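Local coordinates for protein benzoate transport porin BenP (Acinetobacter baumannii AB307-0294, PDB 5DL8) that probably forms a channel through the outer membrane as a calcium-binding beta-barrel porin of the OprD family, with benzoate its suggested substrate, at residues A[335-340]-A[364-369]. Sequence-based numbering, arbitrary orientation.
With C8E ((hydroxyethyloxy)tri(ethyloxy)octane), chain C.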
loop_
_atom_site.group_PDB
_atom_site.type_symbol
_atom_site.label_atom_id
_atom_site.label_comp_id
_atom_site.label_asym_id
_atom_site.label_seq_id
_atom_site.Cartn_x
_atom_site.Cartn_y
_atom_site.Cartn_z
ATOM N N GLY A 335 -20.228 -7.006 -12.902
ATOM C CA GLY A 335 -18.997 -6.285 -12.940
ATOM C C GLY A 335 -19.051 -4.884 -12.391
ATOM O O GLY A 335 -18.031 -4.304 -12.330
ATOM N N LEU A 336 -20.193 -4.330 -12.002
ATOM C CA LEU A 336 -20.236 -3.035 -11.310
ATOM C C LEU A 336 -20.338 -3.096 -9.728
ATOM O O LEU A 336 -21.270 -3.735 -9.126
ATOM C CB LEU A 336 -21.455 -2.296 -11.832
ATOM C CG LEU A 336 -21.722 -0.898 -11.270
ATOM C CD1 LEU A 336 -20.651 0.086 -11.701
ATOM C CD2 LEU A 336 -23.111 -0.353 -11.657
ATOM N N ASN A 337 -19.439 -2.380 -9.075
ATOM C CA ASN A 337 -19.487 -2.102 -7.646
ATOM C C ASN A 337 -18.997 -0.672 -7.250
ATOM O O ASN A 337 -18.262 0.030 -8.006
ATOM C CB ASN A 337 -18.741 -3.168 -6.813
ATOM C CG ASN A 337 -17.276 -3.209 -7.113
ATOM O OD1 ASN A 337 -16.550 -2.327 -6.742
ATOM N ND2 ASN A 337 -16.846 -4.216 -7.800
ATOM N N ALA A 338 -19.549 -0.229 -6.146
ATOM C CA ALA A 338 -19.385 1.090 -5.638
ATOM C C ALA A 338 -19.155 0.988 -4.115
ATOM O O ALA A 338 -19.716 0.109 -3.410
ATOM C CB ALA A 338 -20.571 1.971 -5.885
ATOM N N MET A 339 -18.355 1.920 -3.657
ATOM C CA MET A 339 -18.013 2.093 -2.239
ATOM C C MET A 339 -17.860 3.567 -1.855
ATOM O O MET A 339 -17.187 4.360 -2.542
ATOM C CB MET A 339 -16.786 1.260 -1.865
ATOM C CG MET A 339 -16.511 1.401 -0.375
ATOM S SD MET A 339 -15.364 0.242 0.351
ATOM C CE MET A 339 -16.549 -1.166 0.339
ATOM N N VAL A 340 -18.527 3.953 -0.794
ATOM C CA VAL A 340 -18.419 5.285 -0.211
ATOM C C VAL A 340 -17.817 5.172 1.258
ATOM O O VAL A 340 -18.269 4.324 2.104
ATOM C CB VAL A 340 -19.837 5.835 -0.110
ATOM C CG1 VAL A 340 -19.852 7.173 0.568
ATOM C CG2 VAL A 340 -20.404 5.974 -1.539
ATOM N N ILE A 364 -15.699 5.273 -4.813
ATOM C CA ILE A 364 -14.903 4.311 -5.602
ATOM C C ILE A 364 -15.925 3.512 -6.412
ATOM O O ILE A 364 -16.843 2.815 -5.819
ATOM C CB ILE A 364 -14.145 3.405 -4.659
ATOM C CG1 ILE A 364 -13.282 4.246 -3.679
ATOM C CG2 ILE A 364 -13.296 2.357 -5.390
ATOM C CD1 ILE A 364 -13.067 3.523 -2.377
ATOM N N LEU A 365 -15.823 3.664 -7.741
ATOM C CA LEU A 365 -16.680 3.005 -8.698
ATOM C C LEU A 365 -15.769 2.034 -9.523
ATOM O O LEU A 365 -14.711 2.459 -9.954
ATOM C CB LEU A 365 -17.378 4.072 -9.620
ATOM C CG LEU A 365 -18.305 5.106 -8.877
ATOM C CD1 LEU A 365 -19.167 5.934 -9.845
ATOM C CD2 LEU A 365 -19.263 4.453 -7.868
ATOM N N ASN A 366 -16.140 0.730 -9.631
ATOM C CA ASN A 366 -15.420 -0.251 -10.418
ATOM C C ASN A 366 -16.369 -0.866 -11.431
ATOM O O ASN A 366 -17.474 -1.174 -11.042
ATOM C CB ASN A 366 -14.793 -1.350 -9.593
ATOM C CG ASN A 366 -13.662 -0.824 -8.780
ATOM O OD1 ASN A 366 -12.604 -0.329 -9.299
ATOM N ND2 ASN A 366 -13.889 -0.821 -7.475
ATOM N N TYR A 367 -15.967 -0.956 -12.700
ATOM C CA TYR A 367 -16.764 -1.610 -13.727
ATOM C C TYR A 367 -15.821 -2.554 -14.476
ATOM O O TYR A 367 -14.901 -2.074 -15.127
ATOM C CB TYR A 367 -17.451 -0.649 -14.698
ATOM C CG TYR A 367 -18.372 -1.429 -15.630
ATOM C CD1 TYR A 367 -19.506 -2.171 -15.134
ATOM C CD2 TYR A 367 -18.082 -1.589 -16.907
ATOM C CE1 TYR A 367 -20.328 -2.907 -15.973
ATOM C CE2 TYR A 367 -18.898 -2.312 -17.710
ATOM C CZ TYR A 367 -20.027 -2.971 -17.248
ATOM O OH TYR A 367 -20.803 -3.707 -18.176
ATOM N N ALA A 368 -15.985 -3.868 -14.352
ATOM C CA ALA A 368 -15.172 -4.809 -15.124
ATOM C C ALA A 368 -16.069 -5.142 -16.415
ATOM O O ALA A 368 -17.198 -5.614 -16.303
ATOM C CB ALA A 368 -14.849 -6.070 -14.244
ATOM N N PHE A 369 -15.541 -4.990 -17.603
ATOM C CA PHE A 369 -16.316 -5.243 -18.781
ATOM C C PHE A 369 -16.555 -6.734 -18.919
ATOM O O PHE A 369 -15.653 -7.544 -18.654
ATOM C CB PHE A 369 -15.543 -4.795 -19.988
ATOM C CG PHE A 369 -15.581 -3.307 -20.208
ATOM C CD1 PHE A 369 -16.632 -2.727 -20.898
ATOM C CD2 PHE A 369 -14.559 -2.493 -19.759
ATOM C CE1 PHE A 369 -16.664 -1.367 -21.129
ATOM C CE2 PHE A 369 -14.605 -1.152 -20.027
ATOM C CZ PHE A 369 -15.645 -0.593 -20.656
HETATM O O12 C8E C . -19.548 2.374 -20.311
HETATM C C13 C8E C . -19.349 1.249 -21.141
HETATM C C14 C8E C . -20.434 0.186 -20.908
HETATM O O15 C8E C . -20.547 -0.666 -22.080
HETATM C C16 C8E C . -20.715 -2.083 -21.920
HETATM C C17 C8E C . -22.127 -2.361 -21.413
HETATM O O18 C8E C . -22.389 -3.783 -21.474
HETATM C C19 C8E C . -23.498 -4.112 -20.600
HETATM C C20 C8E C . -24.167 -5.410 -21.041
HETATM O O21 C8E C . -23.171 -6.438 -21.176
#
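N337 and N366 face each other as a hydrogen-bonded pair of an antiparallel beta hairpin, and their side chains add an amide bridge to the two backbone bonds between them. With CG between the backbone N and the carbonyl carbon (chi1 64°), N337 swings its end toward N366, and N366 ND2 donates to N337 OD1 over 3.1 Å, nearly straight and on a lone pair. The amide planes cross obliquely, 56° apart; asparagine suits both places because one amide gives what the other accepts, and N366 OD1 accepts in turn from Q380 NE2. On the same face the side chains of M339 and I364 meet loosely beside two backbone bonds, M339 CB to I364 CD1 4.4 Å.

The face with L336, A338, L365 and Y367 is largely apolar, consistent with the lipid-facing surface of a barrel. L365 leans across so that CD2 presses on A338 CB at 3.4 Å, a tight fit against a small methyl. L336 CB meets the edge of the Y367 ring at CD1 (3.8 Å), while the phenol OH reaches a bound detergent. At G335, phi is positive, and a side chain would strike A368 O; its own O accepts from A368 N.

Strands 319-328 and 377-388 flank this hairpin, extending the barrel wall on either side.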